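Long-range contact in butyryl-CoA dehydrogenase (Marinomonas mediterranea, PDB 6CXT), which belongs to the acyl-CoA dehydrogenase family of flavoproteins and binds flavin-adenine dinucleotide: residues A326-G331 with N351-A356. Numbering follows the deposited sequence. Where two conformers were deposited one is given.
With EDO (1,2-ethanediol), chain E.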
ATOM      1  N   ALA B 326       5.058 -10.792   3.137  1.00 13.10           N
ATOM      2  CA  ALA B 326       5.140 -11.155   1.707  1.00 14.50           C
ATOM      3  C   ALA B 326       4.266 -12.383   1.416  1.00 15.01           C
ATOM      4  O   ALA B 326       3.643 -12.469   0.368  1.00 12.81           O
ATOM      5  CB  ALA B 326       6.595 -11.376   1.276  1.00 13.80           C
ATOM      6  N   PHE B 327       4.179 -13.309   2.379  1.00 13.50           N
ATOM      7  CA  PHE B 327       3.465 -14.540   2.203  1.00 14.15           C
ATOM      8  C   PHE B 327       1.965 -14.257   2.142  1.00 14.68           C
ATOM      9  O   PHE B 327       1.260 -14.829   1.316  1.00 14.46           O
ATOM     10  CB  PHE B 327       3.878 -15.586   3.286  1.00 14.34           C
ATOM     11  CG  PHE B 327       3.298 -16.965   3.108  1.00 16.50           C
ATOM     12  CD1 PHE B 327       2.993 -17.499   1.834  1.00 17.46           C
ATOM     13  CD2 PHE B 327       3.154 -17.799   4.240  1.00 16.42           C
ATOM     14  CE1 PHE B 327       2.509 -18.824   1.685  1.00 17.27           C
ATOM     15  CE2 PHE B 327       2.657 -19.091   4.092  1.00 17.51           C
ATOM     16  CZ  PHE B 327       2.330 -19.605   2.818  1.00 17.26           C
ATOM     17  N   VAL B 328       1.475 -13.328   2.951  1.00 13.25           N
ATOM     18  CA  VAL B 328       0.056 -12.932   2.858  1.00 13.96           C
ATOM     19  C   VAL B 328      -0.211 -12.308   1.453  1.00 14.17           C
ATOM     20  O   VAL B 328      -1.199 -12.644   0.783  1.00 13.60           O
ATOM     21  CB  VAL B 328      -0.286 -11.883   3.988  1.00 14.17           C
ATOM     22  CG1 VAL B 328      -1.639 -11.193   3.733  1.00 14.20           C
ATOM     23  CG2 VAL B 328      -0.352 -12.601   5.361  1.00 15.22           C
ATOM     24  N   GLN B 329       0.673 -11.441   0.999  1.00 14.10           N
ATOM     25  CA  GLN B 329       0.467 -10.800  -0.300  0.51 14.35           C
ATOM     26  C   GLN B 329       0.530 -11.849  -1.424  1.00 13.92           C
ATOM     27  O   GLN B 329      -0.242 -11.776  -2.375  1.00 14.02           O
ATOM     28  CB  GLN B 329       1.500  -9.701  -0.519  0.51 14.46           C
ATOM     29  CG  GLN B 329       1.423  -8.560   0.505  0.51 15.07           C
ATOM     30  CD  GLN B 329       2.567  -7.596   0.361  0.51 18.07           C
ATOM     31  OE1 GLN B 329       3.674  -7.843   0.877  0.51 19.12           O
ATOM     32  NE2 GLN B 329       2.329  -6.486  -0.310  0.51 17.37           N
ATOM     33  N   SER B 330       1.463 -12.786  -1.293  1.00 13.87           N
ATOM     34  CA  SER B 330       1.616 -13.876  -2.264  1.00 15.27           C
ATOM     35  C   SER B 330       0.312 -14.719  -2.362  1.00 16.84           C
ATOM     36  O   SER B 330      -0.186 -15.031  -3.460  1.00 14.95           O
ATOM     37  CB  SER B 330       2.795 -14.781  -1.845  1.00 13.95           C
ATOM     38  OG  SER B 330       2.961 -15.827  -2.836  1.00 16.29           O
ATOM     39  N   GLY B 331      -0.259 -15.081  -1.188  1.00 16.14           N
ATOM     40  CA  GLY B 331      -1.507 -15.833  -1.150  1.00 14.54           C
ATOM     41  C   GLY B 331      -2.644 -15.057  -1.842  1.00 15.33           C
ATOM     42  O   GLY B 331      -3.436 -15.648  -2.587  1.00 15.14           O
ATOM     43  N   ASN B 351      -4.571 -22.395  -0.290  1.00 16.34           N
ATOM     44  CA  ASN B 351      -3.910 -22.690   1.023  1.00 18.24           C
ATOM     45  C   ASN B 351      -2.844 -21.659   1.399  1.00 17.27           C
ATOM     46  O   ASN B 351      -2.600 -21.434   2.584  1.00 16.92           O
ATOM     47  CB  ASN B 351      -3.271 -24.068   1.043  1.00 19.21           C
ATOM     48  CG  ASN B 351      -4.296 -25.135   1.229  1.00 24.11           C
ATOM     49  OD1 ASN B 351      -5.302 -24.951   1.917  1.00 26.51           O
ATOM     50  ND2 ASN B 351      -4.096 -26.223   0.556  1.00 27.19           N
ATOM     51  N   SER B 352      -2.269 -20.971   0.427  1.00 16.45           N
ATOM     52  CA  SER B 352      -1.263 -19.999   0.760  1.00 16.83           C
ATOM     53  C   SER B 352      -1.869 -18.900   1.623  1.00 17.37           C
ATOM     54  O   SER B 352      -1.248 -18.569   2.643  1.00 16.38           O
ATOM     55  CB  SER B 352      -0.604 -19.362  -0.491  1.00 16.25           C
ATOM     56  OG  SER B 352      -0.000 -20.429  -1.142  1.00 18.83           O
ATOM     57  N   ILE B 353      -3.001 -18.289   1.217  1.00 13.79           N
ATOM     58  CA  ILE B 353      -3.514 -17.174   2.030  1.00 14.40           C
ATOM     59  C   ILE B 353      -3.939 -17.675   3.437  1.00 15.04           C
ATOM     60  O   ILE B 353      -3.717 -16.977   4.445  1.00 12.91           O
ATOM     61  CB  ILE B 353      -4.683 -16.374   1.371  1.00 13.25           C
ATOM     62  CG1 ILE B 353      -5.048 -15.107   2.174  1.00 13.45           C
ATOM     63  CG2 ILE B 353      -5.931 -17.262   1.117  1.00 13.39           C
ATOM     64  CD1 ILE B 353      -3.875 -14.119   2.521  1.00 13.12           C
ATOM     65  N   LYS B 354      -4.559 -18.853   3.478  1.00 14.51           N
ATOM     66  CA  LYS B 354      -5.057 -19.411   4.759  1.00 15.35           C
ATOM     67  C   LYS B 354      -3.897 -19.639   5.726  1.00 15.16           C
ATOM     68  O   LYS B 354      -4.004 -19.331   6.919  1.00 15.39           O
ATOM     69  CB  LYS B 354      -5.841 -20.716   4.494  1.00 15.25           C
ATOM     70  CG  LYS B 354      -7.174 -20.432   3.772  1.00 15.35           C
ATOM     71  CD  LYS B 354      -8.040 -21.676   3.753  1.00 20.41           C
ATOM     72  CE  LYS B 354      -7.485 -22.664   2.741  1.00 21.27           C
ATOM     73  NZ  LYS B 354      -8.262 -23.927   2.931  1.00 25.97           N
ATOM     74  N   ASP B 355      -2.794 -20.129   5.198  1.00 13.67           N
ATOM     75  CA  ASP B 355      -1.606 -20.415   5.998  1.00 15.28           C
ATOM     76  C   ASP B 355      -0.859 -19.171   6.317  1.00 16.62           C
ATOM     77  O   ASP B 355      -0.362 -19.019   7.447  1.00 16.38           O
ATOM     78  CB  ASP B 355      -0.675 -21.415   5.267  1.00 15.01           C
ATOM     79  CG  ASP B 355      -1.344 -22.777   5.086  1.00 17.54           C
ATOM     80  OD1 ASP B 355      -2.431 -23.057   5.698  1.00 17.46           O
ATOM     81  OD2 ASP B 355      -0.795 -23.606   4.327  1.00 16.80           O
ATOM     82  N   ALA B 356      -0.778 -18.249   5.339  1.00 13.94           N
ATOM     83  CA  ALA B 356      -0.033 -17.014   5.505  1.00 13.93           C
ATOM     84  C   ALA B 356      -0.597 -16.154   6.633  1.00 14.37           C
ATOM     85  O   ALA B 356       0.169 -15.496   7.377  1.00 16.32           O
ATOM     86  CB  ALA B 356       0.015 -16.191   4.199  1.00 11.67           C
TER
HETATM   87  C1  EDO E 402      -2.419 -27.901   5.831  1.00 28.40           C
HETATM   88  O1  EDO E 402      -1.549 -28.354   6.879  1.00 19.72           O
HETATM   89  C2  EDO E 402      -1.698 -27.316   4.591  1.00 29.04           C
HETATM   90  O2  EDO E 402      -0.926 -26.199   5.088  1.00 25.36           O
HETATM   91  O   HOH W   1      -3.853 -18.299  -1.594  1.00 12.19           O
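In the helical C-terminal domain of the acyl-CoA dehydrogenase fold, Phe327, Val328 and Gly331 of the long helix 313-338 pack against Ser352, Ile353 and Ala356 in the first turns of helix 351-359. The methyl of Ala356 sits over one face of the Phe327 ring in a CH-pi contact, CB lying 3.7 Å from the ring centroid and 22° off its normal. Phe327 reaches it with CG anti to the backbone N (chi1 -174°), and the same face carries Ser352 O, 3.7 Å from Phe327 CZ. Ala356 CB is also pressed to the backbone, 3.4 Å from Phe327 O, while CG2 of Val328 closes on it from another side at 3.8 Å. The two segments run nearly antiparallel, at 151°, and their axes come within 7.7 Å, a spacing consistent with the small residues Gly331, Ser352 and Ala356 at the interface. The two backbones come closest at Gly331, whose CA is 4.0 Å from Ile353 CA and lies against Ser352 CB and Ile353 N, 3.7 Å from each. A water bridges here, donating to Gly331 O and accepting from Ile353 N. Ile353 CD1 meets Val328 CG1 at 3.9 Å, the side chains crossing obliquely, and also touches Val328 O. The hydroxyls of Ser330 and Ser352 are hydrogen-bonded to the two carboxylate oxygens of Asp257, on helix 248-267, which ties both helices to a third. Ile353 also packs on Leu357 of the second subunit. Asp355 OD1 is hydrogen-bonded to Leu204 N, and OD2 accepts from a 1,2-ethanediol probably left from the crystallisation liquor.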